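Local coordinates for putative lipoprotein (Bacteroides fragilis, PDB 3NQI) that is of unknown function but, as a putative lipoprotein, is probably anchored to the bacterial cell envelope by a lipid, at residues Val128-Val132 / Glu144-Phe150; Ile80-Ala84 / Phe191-Ile196. One frame throughout, in Å; residues are numbered along the deposited sequence.

Contact 1: residues Val128-Val132 / Glu144-Phe150; sequences VLYRV and ELAKHTF
E144 OE2 packs against V132 CB and is gripped by three nitrogens. H148 NE2 donates to it at 2.9 Å in an almost straight bond (176°). H148 belongs to an aromatic cluster with Y130 and F150. R184 NE adds a salt bridge to E144 OE2, and the backbone N of K133 donates as well. The OE2 atom lies in the plane of the H148 ring, but the imidazole N-H reaches it from above the carboxylate plane. H148 ND1 is bonded to Y172 OH, so both ring nitrogens are held and the rotation of the ring is set.

The cluster fills the buried layer between strand 123-132 and the start of strand 148-155. These strands run nearly antiparallel, with short-segment axes 10.4 Å apart at closest approach, and face each other through side chains. The F150 edge points at the Y130 face in a T-shaped pair, with ring centroids 5.0 Å apart. F150 CZ sits above the centre of the tyrosine ring. Y130 and H148 meet obliquely, their planes at 55°, with Y130 CE2 over the rim of the imidazole.

V128 extends the apolar layer. Its CG1, anti to the backbone N (chi1 -166°), reaches F150 CE1 at 3.6 Å. V132 CG1 meets H148 NE2, the two side chains crossing at about a right angle.

The Y130 hydroxyl is bonded to S190 OG and to a water 2.8 Å from Y130 OH. That water donates to the carbonyl of L145, which opens a type I turn. L145 CD2 lies 3.6 Å from Y130 OH.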
loop_
_atom_site.group_PDB
_atom_site.type_symbol
_atom_site.label_atom_id
_atom_site.label_comp_id
_atom_site.label_asym_id
_atom_site.label_seq_id
_atom_site.Cartn_x
_atom_site.Cartn_y
_atom_site.Cartn_z
ATOM N N VAL A 128 -2.419 -1.097 -6.052
ATOM C CA VAL A 128 -3.762 -0.750 -6.398
ATOM C C VAL A 128 -3.857 -0.292 -7.890
ATOM O O VAL A 128 -3.069 0.547 -8.341
ATOM C CB VAL A 128 -4.375 0.324 -5.435
ATOM C CG1 VAL A 128 -5.864 0.338 -5.676
ATOM C CG2 VAL A 128 -4.074 -0.041 -4.005
ATOM N N LEU A 129 -4.759 -0.918 -8.650
ATOM C CA LEU A 129 -5.164 -0.485 -10.023
ATOM C C LEU A 129 -6.557 0.158 -9.865
ATOM O O LEU A 129 -7.520 -0.462 -9.395
ATOM C CB LEU A 129 -5.129 -1.642 -11.012
ATOM C CG LEU A 129 -5.040 -1.455 -12.541
ATOM C CD1 LEU A 129 -3.804 -0.682 -12.956
ATOM C CD2 LEU A 129 -5.043 -2.823 -13.203
ATOM N N TYR A 130 -6.633 1.439 -10.187
ATOM C CA TYR A 130 -7.842 2.186 -9.952
ATOM C C TYR A 130 -8.096 3.294 -10.987
ATOM O O TYR A 130 -7.300 3.506 -11.879
ATOM C CB TYR A 130 -7.816 2.707 -8.543
ATOM C CG TYR A 130 -6.746 3.708 -8.185
ATOM C CD1 TYR A 130 -5.438 3.324 -7.971
ATOM C CD2 TYR A 130 -7.055 5.053 -8.012
ATOM C CE1 TYR A 130 -4.417 4.264 -7.672
ATOM C CE2 TYR A 130 -6.059 5.994 -7.673
ATOM C CZ TYR A 130 -4.758 5.591 -7.483
ATOM O OH TYR A 130 -3.808 6.497 -7.157
ATOM N N ARG A 131 -9.224 3.980 -10.877
ATOM C CA ARG A 131 -9.632 4.940 -11.901
ATOM C C ARG A 131 -9.620 6.345 -11.351
ATOM O O ARG A 131 -10.199 6.591 -10.303
ATOM C CB ARG A 131 -11.050 4.606 -12.393
ATOM C CG ARG A 131 -11.128 3.358 -13.292
ATOM C CD ARG A 131 -12.563 2.813 -13.424
ATOM N NE ARG A 131 -12.841 2.039 -12.240
ATOM C CZ ARG A 131 -12.905 0.714 -12.170
ATOM N NH1 ARG A 131 -12.812 -0.048 -13.263
ATOM N NH2 ARG A 131 -13.085 0.164 -10.968
ATOM N N VAL A 132 -8.977 7.268 -12.063
ATOM C CA VAL A 132 -8.969 8.672 -11.688
ATOM C C VAL A 132 -9.647 9.579 -12.733
ATOM O O VAL A 132 -9.961 9.166 -13.864
ATOM C CB VAL A 132 -7.521 9.146 -11.390
ATOM C CG1 VAL A 132 -6.918 8.307 -10.188
ATOM C CG2 VAL A 132 -6.613 9.052 -12.613
ATOM N N GLU A 144 -5.947 15.524 -7.547
ATOM C CA GLU A 144 -6.808 14.411 -7.880
ATOM C C GLU A 144 -6.337 13.185 -7.126
ATOM O O GLU A 144 -7.146 12.502 -6.505
ATOM C CB GLU A 144 -6.793 14.102 -9.386
ATOM C CG GLU A 144 -7.482 12.839 -9.864
ATOM C CD GLU A 144 -8.911 12.619 -9.389
ATOM O OE1 GLU A 144 -9.601 13.549 -8.931
ATOM O OE2 GLU A 144 -9.387 11.491 -9.467
ATOM N N LEU A 145 -5.042 12.906 -7.192
ATOM C CA LEU A 145 -4.471 11.745 -6.483
ATOM C C LEU A 145 -4.737 11.780 -4.981
ATOM O O LEU A 145 -5.035 10.727 -4.376
ATOM C CB LEU A 145 -2.987 11.571 -6.826
ATOM C CG LEU A 145 -2.607 11.135 -8.267
ATOM C CD1 LEU A 145 -1.094 11.204 -8.461
ATOM C CD2 LEU A 145 -3.144 9.740 -8.648
ATOM N N ALA A 146 -4.694 12.972 -4.390
ATOM C CA ALA A 146 -4.976 13.182 -2.956
ATOM C C ALA A 146 -6.411 12.872 -2.551
ATOM O O ALA A 146 -6.684 12.761 -1.385
ATOM C CB ALA A 146 -4.673 14.613 -2.548
ATOM N N LYS A 147 -7.345 12.836 -3.495
ATOM C CA LYS A 147 -8.718 12.476 -3.185
ATOM C C LYS A 147 -8.934 10.990 -2.856
ATOM O O LYS A 147 -9.994 10.627 -2.386
ATOM C CB LYS A 147 -9.624 12.833 -4.356
ATOM C CG LYS A 147 -9.829 14.334 -4.547
ATOM C CD LYS A 147 -10.831 14.650 -5.676
ATOM C CE LYS A 147 -11.201 16.138 -5.705
ATOM N NZ LYS A 147 -12.210 16.627 -4.675
ATOM N N HIS A 148 -7.996 10.124 -3.232
ATOM C CA HIS A 148 -8.170 8.707 -3.085
ATOM C C HIS A 148 -7.466 8.203 -1.850
ATOM O O HIS A 148 -6.245 8.293 -1.770
ATOM C CB HIS A 148 -7.552 8.012 -4.308
ATOM C CG HIS A 148 -8.189 8.424 -5.604
ATOM N ND1 HIS A 148 -9.203 7.697 -6.203
ATOM C CD2 HIS A 148 -8.009 9.526 -6.376
ATOM C CE1 HIS A 148 -9.604 8.327 -7.298
ATOM N NE2 HIS A 148 -8.917 9.456 -7.409
ATOM N N THR A 149 -8.209 7.608 -0.950
ATOM C CA THR A 149 -7.617 7.042 0.271
ATOM C C THR A 149 -7.988 5.589 0.379
ATOM O O THR A 149 -9.169 5.209 0.172
ATOM C CB THR A 149 -8.019 7.814 1.549
ATOM O OG1 THR A 149 -9.405 7.780 1.699
ATOM C CG2 THR A 149 -7.521 9.300 1.537
ATOM N N PHE A 150 -6.963 4.779 0.638
ATOM C CA PHE A 150 -7.055 3.342 0.721
ATOM C C PHE A 150 -6.684 2.966 2.149
ATOM O O PHE A 150 -5.476 2.934 2.511
ATOM C CB PHE A 150 -6.091 2.683 -0.286
ATOM C CG PHE A 150 -6.310 3.117 -1.695
ATOM C CD1 PHE A 150 -7.269 2.484 -2.466
ATOM C CD2 PHE A 150 -5.612 4.216 -2.211
ATOM C CE1 PHE A 150 -7.497 2.898 -3.772
ATOM C CE2 PHE A 150 -5.790 4.624 -3.520
ATOM C CZ PHE A 150 -6.736 3.958 -4.316
HETATM O O HOH W 1 -3.915 8.208 -4.971
#

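Contact 2: residues Ile80-Ala84 / Phe191-Ile196; sequences IDATA and FKAYEI
I80 and A193 carry the first of two backbone bonds. A193 N donates to I80 O at 2.8 Å in a practically straight bond (178°). The same carbonyl takes a CA-H...O contact from K192. The second bond runs from A82 N to A193 O, also 2.8 Å, and is more bent (149°). D81 therefore lies between the two bonds, paired with A193.

Water continues the link where direct bonds stop. One water donates to A82 O and accepts from E195 N, which is 2.8 Å from that water. Another accepts from A84 N and reaches E195 O only weakly. A third donates to D81 OD1 at 2.9 Å, with a weak bond to A193 O. The D81 carboxylate is also held by the backbone N atoms of R48 and M49.

D81 and A193 form a parallel beta bridge, where strand 78-87, weakly bonded here, runs beside strand 186-195. The other edge of strand 186-195 pairs antiparallel with strand 123-132.

Apolar contacts lie on both faces. On the A193 face, the I80 branch ending in CD1 meets A193 CB at 3.7 Å. CG1 sits between the backbone N and the carbonyl carbon (chi1 61°), which lays that branch along A193. M49 packs against both residues.

On the opposite face, Y194 lies under A82. Its CE2 is 3.3 Å from A82 CB, a tight approach, oblique to the ring. T83 O comes to the ring edge, 3.5 Å from Y194 CE2. A84 CB reaches Y194 CD2 at 4.1 Å. The Y194 hydroxyl is tethered to F150 O by a hydrogen bond. K192 CB also touches A82 CB.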
loop_
_atom_site.group_PDB
_atom_site.type_symbol
_atom_site.label_atom_id
_atom_site.label_comp_id
_atom_site.label_asym_id
_atom_site.label_seq_id
_atom_site.Cartn_x
_atom_site.Cartn_y
_atom_site.Cartn_z
ATOM N N ILE A 80 4.707 6.262 -0.212
ATOM C CA ILE A 80 3.516 5.438 -0.441
ATOM C C ILE A 80 2.808 4.976 0.842
ATOM O O ILE A 80 2.119 3.957 0.855
ATOM C CB ILE A 80 3.978 4.169 -1.207
ATOM C CG1 ILE A 80 4.974 3.396 -0.377
ATOM C CG2 ILE A 80 4.478 4.503 -2.610
ATOM C CD1 ILE A 80 5.353 2.028 -1.041
ATOM N N ASP A 81 3.006 5.704 1.933
ATOM C CA ASP A 81 2.389 5.372 3.213
ATOM C C ASP A 81 0.872 5.448 3.136
ATOM O O ASP A 81 0.319 6.404 2.594
ATOM C CB ASP A 81 2.876 6.317 4.331
ATOM C CG ASP A 81 4.368 6.188 4.599
ATOM O OD1 ASP A 81 4.920 5.105 4.524
ATOM O OD2 ASP A 81 4.991 7.189 4.884
ATOM N N ALA A 82 0.213 4.454 3.726
ATOM C CA ALA A 82 -1.225 4.444 3.888
ATOM C C ALA A 82 -1.638 3.980 5.305
ATOM O O ALA A 82 -0.845 3.407 6.034
ATOM C CB ALA A 82 -1.891 3.585 2.778
ATOM N N THR A 83 -2.860 4.332 5.724
ATOM C CA THR A 83 -3.318 4.063 7.068
ATOM C C THR A 83 -3.973 2.721 7.310
ATOM O O THR A 83 -4.868 2.308 6.583
ATOM C CB THR A 83 -4.328 5.112 7.452
ATOM O OG1 THR A 83 -3.667 6.347 7.269
ATOM C CG2 THR A 83 -4.801 4.956 8.896
ATOM N N ALA A 84 -3.498 2.035 8.338
ATOM C CA ALA A 84 -4.161 0.809 8.822
ATOM C C ALA A 84 -4.728 1.092 10.207
ATOM O O ALA A 84 -4.060 1.683 11.040
ATOM C CB ALA A 84 -3.180 -0.328 8.855
ATOM N N PHE A 191 1.406 1.769 -5.536
ATOM C CA PHE A 191 1.602 0.920 -4.360
ATOM C C PHE A 191 1.185 1.685 -3.108
ATOM O O PHE A 191 1.409 2.896 -3.049
ATOM C CB PHE A 191 2.993 0.533 -4.195
ATOM C CG PHE A 191 3.455 -0.447 -5.205
ATOM C CD1 PHE A 191 3.068 -1.757 -5.129
ATOM C CD2 PHE A 191 4.307 -0.058 -6.191
ATOM C CE1 PHE A 191 3.539 -2.685 -6.073
ATOM C CE2 PHE A 191 4.749 -0.958 -7.132
ATOM C CZ PHE A 191 4.378 -2.276 -7.045
ATOM N N LYS A 192 0.569 0.983 -2.153
ATOM C CA LYS A 192 0.219 1.569 -0.829
ATOM C C LYS A 192 0.812 0.642 0.232
ATOM O O LYS A 192 0.569 -0.570 0.229
ATOM C CB LYS A 192 -1.293 1.675 -0.688
ATOM C CG LYS A 192 -1.927 2.629 -1.715
ATOM C CD LYS A 192 -1.676 4.109 -1.248
ATOM C CE LYS A 192 -1.933 5.104 -2.286
ATOM N NZ LYS A 192 -1.418 6.402 -1.747
ATOM N N ALA A 193 1.632 1.217 1.102
ATOM C CA ALA A 193 2.311 0.474 2.150
ATOM C C ALA A 193 1.687 0.775 3.523
ATOM O O ALA A 193 1.375 1.946 3.854
ATOM C CB ALA A 193 3.826 0.794 2.146
ATOM N N TYR A 194 1.502 -0.296 4.308
ATOM C CA TYR A 194 0.777 -0.289 5.588
ATOM C C TYR A 194 1.612 -0.853 6.713
ATOM O O TYR A 194 1.983 -2.044 6.719
ATOM C CB TYR A 194 -0.518 -1.121 5.536
ATOM C CG TYR A 194 -1.479 -0.623 4.499
ATOM C CD1 TYR A 194 -1.363 -1.002 3.172
ATOM C CD2 TYR A 194 -2.440 0.274 4.827
ATOM C CE1 TYR A 194 -2.203 -0.481 2.196
ATOM C CE2 TYR A 194 -3.330 0.785 3.866
ATOM C CZ TYR A 194 -3.215 0.421 2.585
ATOM O OH TYR A 194 -4.065 0.969 1.650
ATOM N N GLU A 195 1.870 0.002 7.701
ATOM C CA GLU A 195 2.513 -0.470 8.932
ATOM C C GLU A 195 1.441 -1.136 9.788
ATOM O O GLU A 195 0.506 -0.485 10.250
ATOM C CB GLU A 195 3.166 0.731 9.696
ATOM C CG GLU A 195 4.395 0.367 10.523
ATOM C CD GLU A 195 4.097 -0.522 11.738
ATOM O OE1 GLU A 195 2.961 -0.483 12.265
ATOM O OE2 GLU A 195 5.014 -1.204 12.214
ATOM N N ILE A 196 1.583 -2.419 10.052
ATOM C CA ILE A 196 0.531 -3.201 10.677
ATOM C C ILE A 196 0.890 -3.728 12.103
ATOM O O ILE A 196 0.159 -4.529 12.632
ATOM C CB ILE A 196 0.067 -4.339 9.807
ATOM C CG1 ILE A 196 1.233 -5.278 9.469
ATOM C CG2 ILE A 196 -0.629 -3.789 8.512
ATOM C CD1 ILE A 196 0.738 -6.656 9.040
HETATM O O HOH W 2 3.960 2.655 5.707
HETATM O O HOH W 3 1.157 2.724 7.638
HETATM O O HOH W 4 -0.977 2.576 9.584
#

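How the contacts relate
The centres of the two contacts lie about 14 Å apart. Along the chain the order is 80-84, 128-132, 144-150, 191-196, so contact 1 is nested inside the loop closed by contact 2. Strand 186-195 pairs with strand 78-87 on one edge and strand 123-132 on the other. Strand 78-87 in turn runs parallel to strand 148-155. Strands 123-132 and 148-155 are thus linked through two others, yet meet through side chains in contact 1, consistent with a strongly curled sheet. K192 joins the contacts: F150 CD2 packs on K192 CE at 3.8 Å, and V128 CG2 on K192 CG at 4.1 Å. Contact 1 is buried, while contact 2 is partly open to solvent.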